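Local coordinates for GCN5-related N-acetyltransferase (Arthrobacter sp., PDB 2R1I), which probably transfers an acetyl group from acetyl-coenzyme A to an amine of an acceptor substrate, at the interface of chains A and B. Numbering follows the deposited sequence. Chains: chain A/B, GCN5-related N-acetyltransferase.

Contacts 1 and 2 follow one strand of chain B, residues 165-171, and its carboxyl-terminal end as they lie against chain A. Their C-alpha centres are about 10 Å apart, and A:Leu134, in strand 133-139, belongs to both. In contact 1 the tyrosines of the strand meet strand 133-139, the segment 153-156 and the start of A's own strand 165-171; in contact 2 the terminus reaches the beginning of strand 133-139 and helix 109-128. Two-fold symmetry repeats both with the chains exchanged, a reciprocal strand swap that suggests a dimer, although the crystal alone does not prove one in solution.

Contact 1: the interface of chains A and B. Residues chain A 134-135, 153-156, 165; chain B 167-169.
B:Tyr169 pairs its backbone antiparallel with A:Thr155, A:Thr155 N giving a hydrogen bond to B:Tyr169 O (3.0 Å) and B:Tyr169 N returning one to A:Thr155 O (3.0 Å), while on its other edge the strand bridges antiparallel to A:Glu135; a strand of one GNAT-family subunit is thus laid into the sheet of the other. A:Met165 O also accepts a hydrogen bond from B:Tyr167 N, the donor lying above the carbonyl plane.

The side chain of A:Glu135 crosses that of B:Tyr167 obliquely at its OH end, and the phenol OH donates to the carboxylate OE2 at 2.6 Å, on the anti side and 32° out of the carboxylate plane. Carboxylate and ring stand 81° apart, and A:Glu135 CD comes to the ring edge. On the CD1 side of this ring runs the selenomethionine A:Met165, its SE 3.7 Å from B:Tyr167 CD1. A phenylalanine in place of B:Tyr167 would probably leave the A:Glu135 carboxylate without this donor and freer to turn.

B:Tyr168 lies alongside A:Asn156, whose CB sits 3.7 Å above the centre of the ring. With CG between backbone N and carbonyl carbon (chi1 62°), the amide ND2 reaches the phenol OH at 3.1 Å, a hydrogen bond.

The side chains of B:Tyr169 and A:Thr155 lie side by side, pointing the same way, CE1 3.5 Å from A:Thr155 CG2; those of A:Met165 and B:Tyr169 cross at about a right angle, methyl CE 3.3 Å from B:Tyr169 CE1.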
loop_
_atom_site.group_PDB
_atom_site.type_symbol
_atom_site.label_atom_id
_atom_site.label_comp_id
_atom_site.label_asym_id
_atom_site.label_seq_id
_atom_site.Cartn_x
_atom_site.Cartn_y
_atom_site.Cartn_z
ATOM N N LEU A 134 -5.890 -6.839 -4.810
ATOM C CA LEU A 134 -5.934 -6.685 -3.339
ATOM C C LEU A 134 -4.631 -7.178 -2.716
ATOM O O LEU A 134 -4.202 -8.340 -2.979
ATOM C CB LEU A 134 -7.126 -7.451 -2.781
ATOM C CG LEU A 134 -7.379 -7.351 -1.264
ATOM C CD1 LEU A 134 -7.526 -5.899 -0.839
ATOM C CD2 LEU A 134 -8.641 -8.228 -0.909
ATOM N N GLU A 135 -4.003 -6.320 -1.916
ATOM C CA GLU A 135 -2.699 -6.586 -1.326
ATOM C C GLU A 135 -2.811 -6.719 0.183
ATOM O O GLU A 135 -3.751 -6.177 0.793
ATOM C CB GLU A 135 -1.702 -5.469 -1.640
ATOM C CG GLU A 135 -1.540 -5.163 -3.110
ATOM C CD GLU A 135 -0.668 -3.945 -3.396
ATOM O OE1 GLU A 135 -0.763 -2.912 -2.676
ATOM O OE2 GLU A 135 0.055 -4.024 -4.393
ATOM N N GLY A 153 -6.731 -17.650 -2.102
ATOM C CA GLY A 153 -6.352 -17.025 -3.377
ATOM C C GLY A 153 -5.188 -16.059 -3.367
ATOM O O GLY A 153 -4.859 -15.463 -4.403
ATOM N N PHE A 154 -4.573 -15.859 -2.200
ATOM C CA PHE A 154 -3.409 -14.984 -2.118
ATOM C C PHE A 154 -2.090 -15.715 -2.276
ATOM O O PHE A 154 -1.963 -16.847 -1.825
ATOM C CB PHE A 154 -3.381 -14.216 -0.790
ATOM C CG PHE A 154 -4.419 -13.166 -0.690
ATOM C CD1 PHE A 154 -5.729 -13.507 -0.400
ATOM C CD2 PHE A 154 -4.088 -11.806 -0.861
ATOM C CE1 PHE A 154 -6.712 -12.536 -0.309
ATOM C CE2 PHE A 154 -5.065 -10.805 -0.782
ATOM C CZ PHE A 154 -6.391 -11.173 -0.506
ATOM N N THR A 155 -1.116 -15.064 -2.909
ATOM C CA THR A 155 0.254 -15.585 -3.004
ATOM C C THR A 155 1.292 -14.532 -2.633
ATOM O O THR A 155 1.030 -13.350 -2.739
ATOM C CB THR A 155 0.543 -16.123 -4.409
ATOM O OG1 THR A 155 1.847 -16.723 -4.428
ATOM C CG2 THR A 155 0.444 -15.047 -5.424
ATOM N N ASN A 156 2.458 -14.954 -2.142
ATOM C CA ASN A 156 3.558 -14.014 -1.860
ATOM C C ASN A 156 4.670 -14.079 -2.903
ATOM O O ASN A 156 5.686 -13.396 -2.793
ATOM C CB ASN A 156 4.140 -14.215 -0.453
ATOM C CG ASN A 156 4.748 -15.590 -0.253
ATOM O OD1 ASN A 156 5.105 -16.282 -1.211
ATOM N ND2 ASN A 156 4.869 -15.992 1.007
HETATM N N MSE A 165 8.034 -12.177 -1.933
HETATM C CA MSE A 165 8.080 -10.714 -1.992
HETATM C C MSE A 165 8.080 -10.200 -0.569
HETATM O O MSE A 165 7.397 -10.760 0.282
HETATM C CB MSE A 165 6.884 -10.191 -2.772
HETATM C CG MSE A 165 6.978 -10.624 -4.215
HETATM SE SE MSE A 165 5.581 -10.035 -5.341
HETATM C CE MSE A 165 4.477 -11.369 -4.967
ATOM N N TYR B 167 4.879 -9.596 1.432
ATOM C CA TYR B 167 3.830 -9.059 0.587
ATOM C C TYR B 167 3.044 -10.192 -0.094
ATOM O O TYR B 167 3.628 -11.091 -0.704
ATOM C CB TYR B 167 4.470 -8.140 -0.448
ATOM C CG TYR B 167 3.558 -7.685 -1.568
ATOM C CD1 TYR B 167 3.473 -8.411 -2.751
ATOM C CD2 TYR B 167 2.815 -6.526 -1.453
ATOM C CE1 TYR B 167 2.656 -7.988 -3.812
ATOM C CE2 TYR B 167 2.015 -6.099 -2.501
ATOM C CZ TYR B 167 1.937 -6.815 -3.680
ATOM O OH TYR B 167 1.119 -6.392 -4.716
ATOM N N TYR B 168 1.723 -10.167 0.093
ATOM C CA TYR B 168 0.748 -11.057 -0.535
ATOM C C TYR B 168 -0.212 -10.272 -1.441
ATOM O O TYR B 168 -0.549 -9.092 -1.175
ATOM C CB TYR B 168 -0.074 -11.789 0.551
ATOM C CG TYR B 168 0.616 -12.974 1.180
ATOM C CD1 TYR B 168 1.492 -12.803 2.271
ATOM C CD2 TYR B 168 0.347 -14.262 0.759
ATOM C CE1 TYR B 168 2.146 -13.912 2.872
ATOM C CE2 TYR B 168 0.964 -15.356 1.363
ATOM C CZ TYR B 168 1.849 -15.169 2.430
ATOM O OH TYR B 168 2.480 -16.273 2.975
ATOM N N TYR B 169 -0.631 -10.901 -2.537
ATOM C CA TYR B 169 -1.623 -10.271 -3.406
ATOM C C TYR B 169 -2.569 -11.321 -3.968
ATOM O O TYR B 169 -2.269 -12.519 -3.985
ATOM C CB TYR B 169 -0.967 -9.515 -4.563
ATOM C CG TYR B 169 -0.332 -10.387 -5.569
ATOM C CD1 TYR B 169 0.899 -10.974 -5.331
ATOM C CD2 TYR B 169 -0.991 -10.682 -6.758
ATOM C CE1 TYR B 169 1.476 -11.839 -6.280
ATOM C CE2 TYR B 169 -0.413 -11.523 -7.697
ATOM C CZ TYR B 169 0.813 -12.095 -7.440
ATOM O OH TYR B 169 1.382 -12.924 -8.389
#

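Contact 2: the interface of chains A and B. Residues chain A 123, 126, 131-134; chain B 170, 172.
A:Cys123 and B:Arg170 meet face-on: the thiol sulphur SG stands over the centre of the guanidinium, 3.2 Å above its plane. The distances agree with this placement, since A:Cys123 SG is close to all four guanidinium atoms of B:Arg170, 3.4 Å from CZ and no more than 3.8 Å from NE, NH1 or NH2. Sulphur therefore covers one face of the cation instead of meeting an N-H end-on, and the contact is best read as packing, perhaps with some polarisation of the sulphur. The arginine reaches the helix because its chain is extended from CG to NE, with CG anti to the backbone N (chi1 176°).

The terminal B:Leu172 divides its two methyl branches between neighbours. CD2 goes to the cysteine, 3.8 Å from A:Cys123 SG, whereas CD1 goes to A:Val126, 3.6 Å from its CG1. The valine and leucine side chains cross at about a right angle, so branch meets branch with little parallel overlap. A:Leu134 adds its CB to the CD1 side, at 4.0 Å from B:Leu172 CD1. B:Leu172 has 80 Å² of its surface hidden by chain A, more than any other residue of this contact.

Backbone bonds fix this register. A:Leu134 and B:Arg170 exchange N-H···O=C hydrogen bonds in an antiparallel bridge, the bond from B:Arg170 N to A:Leu134 O measuring 2.9 Å. B:Leu172 N donates to A:Ala132 O at 3.0 Å, but from above the carbonyl plane, 60° out of it.

In the fold, the end of B's swapped strand 165-171 thus runs beside the start of A's strand 133-139, with the B:Leu172 side chain packed against A:Cys123 and A:Val126 of the GNAT helix 109-128.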
loop_
_atom_site.group_PDB
_atom_site.type_symbol
_atom_site.label_atom_id
_atom_site.label_comp_id
_atom_site.label_asym_id
_atom_site.label_seq_id
_atom_site.Cartn_x
_atom_site.Cartn_y
_atom_site.Cartn_z
ATOM N N CYS A 123 -13.250 -8.578 -1.222
ATOM C CA CYS A 123 -12.957 -8.768 -2.632
ATOM C C CYS A 123 -14.078 -8.221 -3.528
ATOM O O CYS A 123 -13.814 -7.591 -4.547
ATOM C CB CYS A 123 -12.694 -10.233 -2.929
ATOM S SG CYS A 123 -11.218 -10.872 -2.193
ATOM N N VAL A 126 -13.907 -4.372 -3.596
ATOM C CA VAL A 126 -12.812 -3.953 -4.470
ATOM C C VAL A 126 -13.197 -4.042 -5.950
ATOM O O VAL A 126 -12.998 -3.084 -6.718
ATOM C CB VAL A 126 -11.481 -4.722 -4.136
ATOM C CG1 VAL A 126 -10.374 -4.374 -5.161
ATOM C CG2 VAL A 126 -11.031 -4.454 -2.675
ATOM N N GLY A 131 -11.443 -2.197 -9.000
ATOM C CA GLY A 131 -10.132 -2.733 -8.647
ATOM C C GLY A 131 -9.916 -4.185 -9.049
ATOM O O GLY A 131 -10.856 -5.024 -9.081
ATOM N N ALA A 132 -8.681 -4.466 -9.437
ATOM C CA ALA A 132 -8.257 -5.772 -9.907
ATOM C C ALA A 132 -7.128 -6.359 -9.060
ATOM O O ALA A 132 -6.595 -7.383 -9.401
ATOM C CB ALA A 132 -7.822 -5.694 -11.397
ATOM N N LEU A 133 -6.794 -5.699 -7.942
ATOM C CA LEU A 133 -5.719 -6.171 -7.099
ATOM C C LEU A 133 -5.986 -5.800 -5.652
ATOM O O LEU A 133 -6.301 -4.622 -5.330
ATOM C CB LEU A 133 -4.399 -5.565 -7.517
ATOM C CG LEU A 133 -3.098 -6.064 -6.895
ATOM C CD1 LEU A 133 -2.927 -7.506 -7.264
ATOM C CD2 LEU A 133 -1.927 -5.220 -7.387
ATOM N N LEU A 134 -5.890 -6.839 -4.810
ATOM C CA LEU A 134 -5.934 -6.685 -3.339
ATOM C C LEU A 134 -4.631 -7.178 -2.716
ATOM O O LEU A 134 -4.202 -8.340 -2.979
ATOM C CB LEU A 134 -7.126 -7.451 -2.781
ATOM C CG LEU A 134 -7.379 -7.351 -1.264
ATOM C CD1 LEU A 134 -7.526 -5.899 -0.839
ATOM C CD2 LEU A 134 -8.641 -8.228 -0.909
ATOM N N ARG B 170 -3.725 -10.828 -4.399
ATOM C CA ARG B 170 -4.743 -11.612 -5.080
ATOM C C ARG B 170 -5.275 -10.737 -6.222
ATOM O O ARG B 170 -5.749 -9.581 -5.978
ATOM C CB ARG B 170 -5.871 -12.060 -4.121
ATOM C CG ARG B 170 -7.038 -12.805 -4.757
ATOM C CD ARG B 170 -7.995 -13.291 -3.660
ATOM N NE ARG B 170 -9.339 -13.560 -4.191
ATOM C CZ ARG B 170 -10.389 -13.869 -3.448
ATOM N NH1 ARG B 170 -10.282 -14.012 -2.105
ATOM N NH2 ARG B 170 -11.561 -14.022 -4.044
ATOM N N LEU B 172 -8.075 -9.901 -8.894
ATOM C CA LEU B 172 -9.537 -9.928 -8.819
ATOM C C LEU B 172 -10.124 -9.604 -10.189
ATOM O O LEU B 172 -9.419 -9.053 -11.062
ATOM C CB LEU B 172 -10.030 -8.874 -7.807
ATOM C CG LEU B 172 -9.631 -9.118 -6.347
ATOM C CD1 LEU B 172 -10.141 -7.955 -5.419
ATOM C CD2 LEU B 172 -10.109 -10.505 -5.847
ATOM O OXT LEU B 172 -11.316 -9.874 -10.402
#